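PDB 6IXZ: sortase family protein from Clostridium perfringens, which is probably a class C sortase, a membrane-anchored cysteine transpeptidase of the kind that links pilin subunits covalently into pili. Local coordinates for residues S12-T15 against E16-N20; G78-V81 against D82-K85; K31-N34 against K35-D39. All coordinates share one frame; numbering follows the deposited sequence.

Interaction 1. Residues S12-T15 against E16-N20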
loop_
_atom_site.group_PDB
_atom_site.type_symbol
_atom_site.label_atom_id
_atom_site.label_comp_id
_atom_site.label_asym_id
_atom_site.label_seq_id
_atom_site.Cartn_x
_atom_site.Cartn_y
_atom_site.Cartn_z
ATOM N N SER A 12 -5.975 15.341 -3.647
ATOM C CA SER A 12 -6.385 16.642 -3.098
ATOM C C SER A 12 -7.518 16.529 -2.082
ATOM O O SER A 12 -7.422 17.052 -0.977
ATOM C CB SER A 12 -6.815 17.584 -4.232
ATOM O OG SER A 12 -7.154 18.860 -3.721
ATOM N N ASP A 13 -8.596 15.857 -2.484
ATOM C CA ASP A 13 -9.713 15.538 -1.607
ATOM C C ASP A 13 -9.252 14.929 -0.293
ATOM O O ASP A 13 -9.768 15.269 0.771
ATOM C CB ASP A 13 -10.615 14.496 -2.284
ATOM C CG ASP A 13 -11.453 15.073 -3.373
ATOM O OD1 ASP A 13 -12.220 14.306 -4.000
ATOM O OD2 ASP A 13 -11.369 16.296 -3.572
ATOM N N TYR A 14 -8.404 13.905 -0.396
ATOM C CA TYR A 14 -7.954 13.163 0.771
ATOM C C TYR A 14 -7.242 14.092 1.748
ATOM O O TYR A 14 -7.482 14.039 2.947
ATOM C CB TYR A 14 -6.993 12.040 0.380
ATOM C CG TYR A 14 -6.150 11.579 1.549
ATOM C CD1 TYR A 14 -6.653 10.658 2.457
ATOM C CD2 TYR A 14 -4.897 12.127 1.791
ATOM C CE1 TYR A 14 -5.935 10.292 3.582
ATOM C CE2 TYR A 14 -4.170 11.771 2.909
ATOM C CZ TYR A 14 -4.704 10.862 3.813
ATOM O OH TYR A 14 -3.960 10.471 4.900
ATOM N N THR A 15 -6.364 14.941 1.228
ATOM C CA THR A 15 -5.604 15.849 2.080
ATOM C C THR A 15 -6.534 16.848 2.788
ATOM O O THR A 15 -6.570 16.929 4.014
ATOM C CB THR A 15 -4.549 16.602 1.263
ATOM O OG1 THR A 15 -3.666 15.661 0.634
ATOM C CG2 THR A 15 -3.738 17.534 2.158
ATOM N N GLU A 16 -7.364 17.548 2.033
ATOM C CA GLU A 16 -8.302 18.454 2.677
ATOM C C GLU A 16 -9.020 17.731 3.806
ATOM O O GLU A 16 -9.199 18.291 4.880
ATOM C CB GLU A 16 -9.332 19.011 1.693
ATOM C CG GLU A 16 -10.058 20.239 2.236
ATOM C CD GLU A 16 -11.515 20.316 1.809
ATOM O OE1 GLU A 16 -12.348 20.771 2.626
ATOM O OE2 GLU A 16 -11.823 19.948 0.655
ATOM N N LYS A 17 -9.477 16.511 3.528
ATOM C CA LYS A 17 -10.445 15.828 4.378
ATOM C C LYS A 17 -9.792 15.291 5.651
ATOM O O LYS A 17 -10.365 15.386 6.742
ATOM C CB LYS A 17 -11.107 14.683 3.616
ATOM C CG LYS A 17 -11.723 13.626 4.519
ATOM C CD LYS A 17 -12.424 12.529 3.732
ATOM C CE LYS A 17 -12.692 11.310 4.609
ATOM N NZ LYS A 17 -13.664 10.355 4.002
ATOM N N ILE A 18 -8.592 14.739 5.519
ATOM C CA ILE A 18 -7.847 14.261 6.696
ATOM C C ILE A 18 -7.388 15.460 7.519
ATOM O O ILE A 18 -7.432 15.426 8.743
ATOM C CB ILE A 18 -6.626 13.374 6.321
ATOM C CG1 ILE A 18 -6.230 12.475 7.496
ATOM C CG2 ILE A 18 -5.426 14.217 5.915
ATOM C CD1 ILE A 18 -7.031 11.203 7.568
ATOM N N ASN A 19 -7.032 16.551 6.845
ATOM C CA ASN A 19 -6.590 17.753 7.553
ATOM C C ASN A 19 -7.650 18.350 8.494
ATOM O O ASN A 19 -7.315 19.147 9.370
ATOM C CB ASN A 19 -6.103 18.811 6.560
ATOM C CG ASN A 19 -4.635 18.647 6.207
ATOM O OD1 ASN A 19 -3.991 17.682 6.621
ATOM N ND2 ASN A 19 -4.095 19.597 5.455
ATOM N N ASN A 20 -8.913 17.956 8.322
ATOM C CA ASN A 20 -10.016 18.499 9.131
ATOM C C ASN A 20 -10.652 17.491 10.085
ATOM O O ASN A 20 -11.674 17.783 10.703
ATOM C CB ASN A 20 -11.120 19.068 8.228
ATOM C CG ASN A 20 -10.699 20.340 7.514
ATOM O OD1 ASN A 20 -10.095 21.241 8.108
ATOM N ND2 ASN A 20 -11.022 20.421 6.228
#

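Interaction 2. Residues G78-V81 against D82-K85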
loop_
_atom_site.group_PDB
_atom_site.type_symbol
_atom_site.label_atom_id
_atom_site.label_comp_id
_atom_site.label_asym_id
_atom_site.label_seq_id
_atom_site.Cartn_x
_atom_site.Cartn_y
_atom_site.Cartn_z
ATOM N N GLY A 78 -8.210 -2.327 -0.662
ATOM C CA GLY A 78 -8.914 -3.384 -1.374
ATOM C C GLY A 78 -8.332 -3.537 -2.764
ATOM O O GLY A 78 -7.584 -2.686 -3.213
ATOM N N THR A 79 -8.572 -4.671 -3.410
ATOM C CA THR A 79 -8.029 -4.896 -4.755
ATOM C C THR A 79 -9.027 -5.607 -5.664
ATOM O O THR A 79 -8.626 -6.336 -6.537
ATOM C CB THR A 79 -6.771 -5.793 -4.746
ATOM O OG1 THR A 79 -7.077 -7.080 -4.156
ATOM C CG2 THR A 79 -5.579 -5.101 -4.032
ATOM N N SER A 80 -10.319 -5.397 -5.475
ATOM C CA SER A 80 -11.254 -5.919 -6.453
ATOM C C SER A 80 -11.147 -5.084 -7.734
ATOM O O SER A 80 -10.587 -3.983 -7.738
ATOM C CB SER A 80 -12.672 -5.905 -5.886
ATOM O OG SER A 80 -12.991 -4.620 -5.409
ATOM N N VAL A 81 -11.610 -5.662 -8.835
ATOM C CA VAL A 81 -11.348 -5.160 -10.174
ATOM C C VAL A 81 -11.782 -3.701 -10.320
ATOM O O VAL A 81 -11.054 -2.875 -10.858
ATOM C CB VAL A 81 -12.040 -6.063 -11.212
ATOM C CG1 VAL A 81 -11.979 -5.444 -12.598
ATOM C CG2 VAL A 81 -11.358 -7.424 -11.219
ATOM N N ASP A 82 -12.880 -3.336 -9.682
ATOM C CA ASP A 82 -13.347 -1.956 -9.755
ATOM C C ASP A 82 -12.429 -0.936 -9.043
ATOM O O ASP A 82 -12.270 0.197 -9.487
ATOM C CB ASP A 82 -14.768 -1.866 -9.227
ATOM C CG ASP A 82 -14.900 -2.374 -7.827
ATOM O OD1 ASP A 82 -15.370 -1.591 -6.982
ATOM O OD2 ASP A 82 -14.537 -3.545 -7.561
ATOM N N ILE A 83 -11.702 -1.383 -8.038
ATOM C CA ILE A 83 -10.780 -0.482 -7.349
ATOM C C ILE A 83 -9.433 -0.411 -8.040
ATOM O O ILE A 83 -8.858 0.663 -8.164
ATOM C CB ILE A 83 -10.591 -0.880 -5.888
ATOM C CG1 ILE A 83 -11.864 -0.525 -5.097
ATOM C CG2 ILE A 83 -9.359 -0.175 -5.317
ATOM C CD1 ILE A 83 -12.403 -1.680 -4.272
ATOM N N LEU A 84 -9.001 -1.513 -8.635
ATOM C CA LEU A 84 -7.745 -1.517 -9.357
ATOM C C LEU A 84 -7.856 -0.795 -10.670
ATOM O O LEU A 84 -6.843 -0.367 -11.216
ATOM C CB LEU A 84 -7.220 -2.930 -9.606
ATOM C CG LEU A 84 -6.684 -3.781 -8.453
ATOM C CD1 LEU A 84 -6.294 -5.150 -8.969
ATOM C CD2 LEU A 84 -5.497 -3.152 -7.727
ATOM N N LYS A 85 -9.081 -0.653 -11.188
ATOM C CA LYS A 85 -9.325 0.222 -12.340
ATOM C C LYS A 85 -9.012 1.674 -11.978
ATOM O O LYS A 85 -8.582 2.435 -12.848
ATOM C CB LYS A 85 -10.772 0.108 -12.838
ATOM C CG LYS A 85 -11.060 -1.091 -13.727
ATOM C CD LYS A 85 -12.559 -1.161 -14.052
ATOM C CE LYS A 85 -12.903 -2.438 -14.811
ATOM N NZ LYS A 85 -14.248 -2.361 -15.454
#

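Interaction 3. Residues K31-N34 against K35-D39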
loop_
_atom_site.group_PDB
_atom_site.type_symbol
_atom_site.label_atom_id
_atom_site.label_comp_id
_atom_site.label_asym_id
_atom_site.label_seq_id
_atom_site.Cartn_x
_atom_site.Cartn_y
_atom_site.Cartn_z
ATOM N N LYS A 31 -4.994 3.592 16.334
ATOM C CA LYS A 31 -4.984 2.560 17.372
ATOM C C LYS A 31 -5.718 1.321 16.931
ATOM O O LYS A 31 -5.300 0.215 17.222
ATOM C CB LYS A 31 -5.645 3.047 18.667
ATOM C CG LYS A 31 -4.700 3.774 19.614
ATOM C CD LYS A 31 -5.261 3.758 21.025
ATOM C CE LYS A 31 -6.467 4.648 21.179
ATOM N NZ LYS A 31 -7.052 4.493 22.546
ATOM N N ASN A 32 -6.860 1.508 16.293
ATOM C CA ASN A 32 -7.645 0.378 15.845
ATOM C C ASN A 32 -6.993 -0.354 14.655
ATOM O O ASN A 32 -6.974 -1.588 14.614
ATOM C CB ASN A 32 -9.058 0.837 15.514
ATOM C CG ASN A 32 -9.854 1.210 16.754
ATOM O OD1 ASN A 32 -9.809 0.520 17.766
ATOM N ND2 ASN A 32 -10.615 2.286 16.661
ATOM N N ILE A 33 -6.358 0.396 13.761
ATOM C CA ILE A 33 -5.552 -0.215 12.716
ATOM C C ILE A 33 -4.363 -0.970 13.309
ATOM O O ILE A 33 -3.993 -2.068 12.848
ATOM C CB ILE A 33 -5.035 0.837 11.733
ATOM C CG1 ILE A 33 -6.211 1.463 10.972
ATOM C CG2 ILE A 33 -4.030 0.215 10.774
ATOM C CD1 ILE A 33 -5.849 2.728 10.234
ATOM N N ASN A 34 -3.737 -0.365 14.318
ATOM C CA ASN A 34 -2.598 -0.992 14.950
ATOM C C ASN A 34 -3.018 -2.324 15.577
ATOM O O ASN A 34 -2.351 -3.331 15.365
ATOM C CB ASN A 34 -1.945 -0.041 15.974
ATOM C CG ASN A 34 -0.922 0.873 15.337
ATOM O OD1 ASN A 34 -0.438 0.591 14.243
ATOM N ND2 ASN A 34 -0.584 1.972 16.013
ATOM N N LYS A 35 -4.213 -2.358 16.180
ATOM C CA LYS A 35 -4.778 -3.585 16.781
ATOM C C LYS A 35 -5.042 -4.648 15.733
ATOM O O LYS A 35 -4.748 -5.828 15.927
ATOM C CB LYS A 35 -6.112 -3.286 17.461
ATOM C CG LYS A 35 -6.088 -3.414 18.966
ATOM C CD LYS A 35 -7.459 -3.799 19.508
ATOM C CE LYS A 35 -7.348 -4.375 20.913
ATOM N NZ LYS A 35 -8.575 -4.147 21.727
ATOM N N TYR A 36 -5.662 -4.227 14.643
ATOM C CA TYR A 36 -5.927 -5.110 13.516
ATOM C C TYR A 36 -4.663 -5.793 12.997
ATOM O O TYR A 36 -4.567 -7.020 13.008
ATOM C CB TYR A 36 -6.584 -4.312 12.387
ATOM C CG TYR A 36 -6.695 -5.106 11.119
ATOM C CD1 TYR A 36 -7.583 -6.169 11.028
ATOM C CD2 TYR A 36 -5.770 -4.933 10.088
ATOM C CE1 TYR A 36 -7.654 -6.935 9.877
ATOM C CE2 TYR A 36 -5.833 -5.693 8.931
ATOM C CZ TYR A 36 -6.776 -6.689 8.829
ATOM O OH TYR A 36 -6.826 -7.438 7.679
ATOM N N ASN A 37 -3.638 -4.996 12.699
ATOM C CA ASN A 37 -2.341 -5.521 12.212
ATOM C C ASN A 37 -1.707 -6.539 13.174
ATOM O O ASN A 37 -1.041 -7.480 12.748
ATOM C CB ASN A 37 -1.343 -4.358 11.974
ATOM C CG ASN A 37 -1.607 -3.597 10.678
ATOM O OD1 ASN A 37 -2.404 -4.017 9.836
ATOM N ND2 ASN A 37 -0.899 -2.500 10.491
ATOM N N TYR A 38 -1.804 -6.259 14.464
ATOM C CA TYR A 38 -1.294 -7.163 15.504
ATOM C C TYR A 38 -2.131 -8.432 15.510
ATOM O O TYR A 38 -1.604 -9.547 15.480
ATOM C CB TYR A 38 -1.348 -6.470 16.875
ATOM C CG TYR A 38 -1.108 -7.376 18.081
ATOM C CD1 TYR A 38 -2.151 -8.096 18.651
ATOM C CD2 TYR A 38 0.146 -7.445 18.693
ATOM C CE1 TYR A 38 -1.945 -8.907 19.760
ATOM C CE2 TYR A 38 0.361 -8.269 19.794
ATOM C CZ TYR A 38 -0.689 -8.990 20.322
ATOM O OH TYR A 38 -0.493 -9.782 21.427
ATOM N N ASP A 39 -3.448 -8.259 15.504
ATOM C CA ASP A 39 -4.350 -9.397 15.411
ATOM C C ASP A 39 -4.083 -10.182 14.161
ATOM O O ASP A 39 -4.299 -11.391 14.145
ATOM C CB ASP A 39 -5.812 -8.959 15.398
ATOM C CG ASP A 39 -6.330 -8.608 16.774
ATOM O OD1 ASP A 39 -5.622 -8.862 17.765
ATOM O OD2 ASP A 39 -7.437 -8.032 16.852
#

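Interaction 1. Residues S12-T15 against E16-N20
Ile18 lies against the phenol ring of Tyr14, one helical turn earlier in helix 5-18, and this i to i+4 pair supplies the apolar part of the contact. CB of Ile18 sits over one face of the ring, and its CG2 methyl comes within 4.0 Å of Tyr14 CZ. The other branch, CG1 and CD1, runs out beside the hydroxyl. Tyr14 reaches this place because its CG stands anti to the backbone N (chi1 160°), which leans the ring along the helix toward its C-terminal end; the two side chains then lie side by side and point the same way. A smaller copy of the same spacing follows at Thr15 and Asn19, where the CG2 methyl of Thr15 faces Asn19 ND2 at 3.9 Å.

Beneath these side chains runs a ladder of alpha-helical backbone bonds. Glu16 N binds Ser12 O at 3.1 Å and Ile18 N binds Tyr14 O at 2.9 Å, both nearly straight. Lys17 N meets Asp13 O at 3.0 Å with a more bent geometry, 143° at the hydrogen, and Asn19 N closes the series on Thr15 O at 2.9 Å. Thr15 OG1 is turned back along the helix and is hydrogen-bonded to Ile11 O, one turn earlier.

Farther out, Ile18 packs on Leu136 and Lys137 of the loop between strands 130-135 and 138-150. The same loop offers weak hydrogen bonds to Tyr14 OH, from Leu136 N, and to Asn19 OD1, from Lys137 NZ. Asp13, Glu16 and Lys17 are exposed; the carboxylates of the first two come near without touching, and any repulsion between them is probably screened by solvent. The chemistry is consistent with an amphipathic turn whose inner face meets the body of the protein through apolar contact, with weak polar bonds beside it.

Interaction 2. Residues G78-V81 against D82-K85
Gly78 to Ser80 lead out of strand 71-77 through a kink at Thr79, whose psi is only 31°, and at Ser80, the N-cap residue, the chain turns into the short helix 81-86 of the sortase domain. The carbonyl of Ser80 starts the helix by accepting two backbone donors. Leu84 N approaches it nearly end-on at 3.1 Å, whereas Ile83 N, at 2.8 Å, stands well above the carbonyl plane and makes a more bent bond. Lys85 N continues the pattern on Val81 O at 3.0 Å. Gly78 keeps a backbone hydrogen bond to Val90 of strand 88-90; at its positive phi of 105° a side chain would be jammed against the carbonyl oxygen of the residue before.

Among the side chains, Leu84 turns back over the incoming loop: its CD1 rests 3.6 Å from Thr79 O, while CD2 lies alongside the CB and CG2 of Thr79. Leu84 also touches His110, a predicted active-site residue, and Leu113 of helix 111-114, which places this turn beside the probable catalytic centre. Thr79 OG1 is held by Glu92. On the outer side, the CG1 methyl of Val81 crosses the aliphatic chain of Lys85, 3.8 Å from its CE. Ser80 OG is hydrogen-bonded to Glu57, and Asp82 OD2, 2.9 Å from Ser80 OG, is a second possible acceptor for its proton. The CD1 methyl of Ile83 closes over the same hydroxyl, 3.2 Å from Ser80 OG.

Interaction 3. Residues K31-N34 against K35-D39
Ile33 and Asn37, one turn apart on the alpha-helix 23-41, lie side by side and point the same way, with CG2 of Ile33 4.2 Å from Asn37 ND2. The branch of Ile33 that faces Asn37 is set by its first torsion (chi1 -66°), which puts CG2 anti to the backbone N, on the side of the following turn. Asn37 takes the other course: its CG stands anti to its own carbonyl carbon (chi1 -78°), carrying the amide back over the carbonyl of Ile33. There Asn37 CG is 3.6 Å from Ile33 O, while Asn37 OD1 receives a hydrogen bond from Leu96 N. Ile33 packs on Val98 and Leu136, so this buried face joins the helix to two separate loops.

Tyr36 swings its ring away from the preceding turn, leaving CB as its touching atom, 3.5 Å from Ile33 O; that oxygen lies at the ring's edge, near its plane. On the exposed side the extended chain of Lys35 leads outward, its CB 3.4 Å from Asn32 O. Of the four backbone bonds that pass from 31-34 to 35-39, the straightest runs from Asn37 N to Ile33 O, at 3.0 Å and 175°.

Overall arrangement
All three contacts illustrate how neighbouring turns of one chain segment dress a helix, yet each suits its place. Interactions 1 and 3 lie on successive N-terminal helices, 5-18 and 23-41, and both reach Leu136 in the same loop; their nearest atoms are still about 9 Å apart. Interaction 1 is a surface contact built on a tyrosine-isoleucine pair, whereas interaction 3 is partly buried and pairs isoleucine with an asparagine whose amide is bonded outside the helix. Interaction 2, also partly buried, forms a helix start, whereas interaction 1 runs into the C-terminal end of its helix and interaction 3 lies within one; interaction 2 alone lies next to the predicted active site.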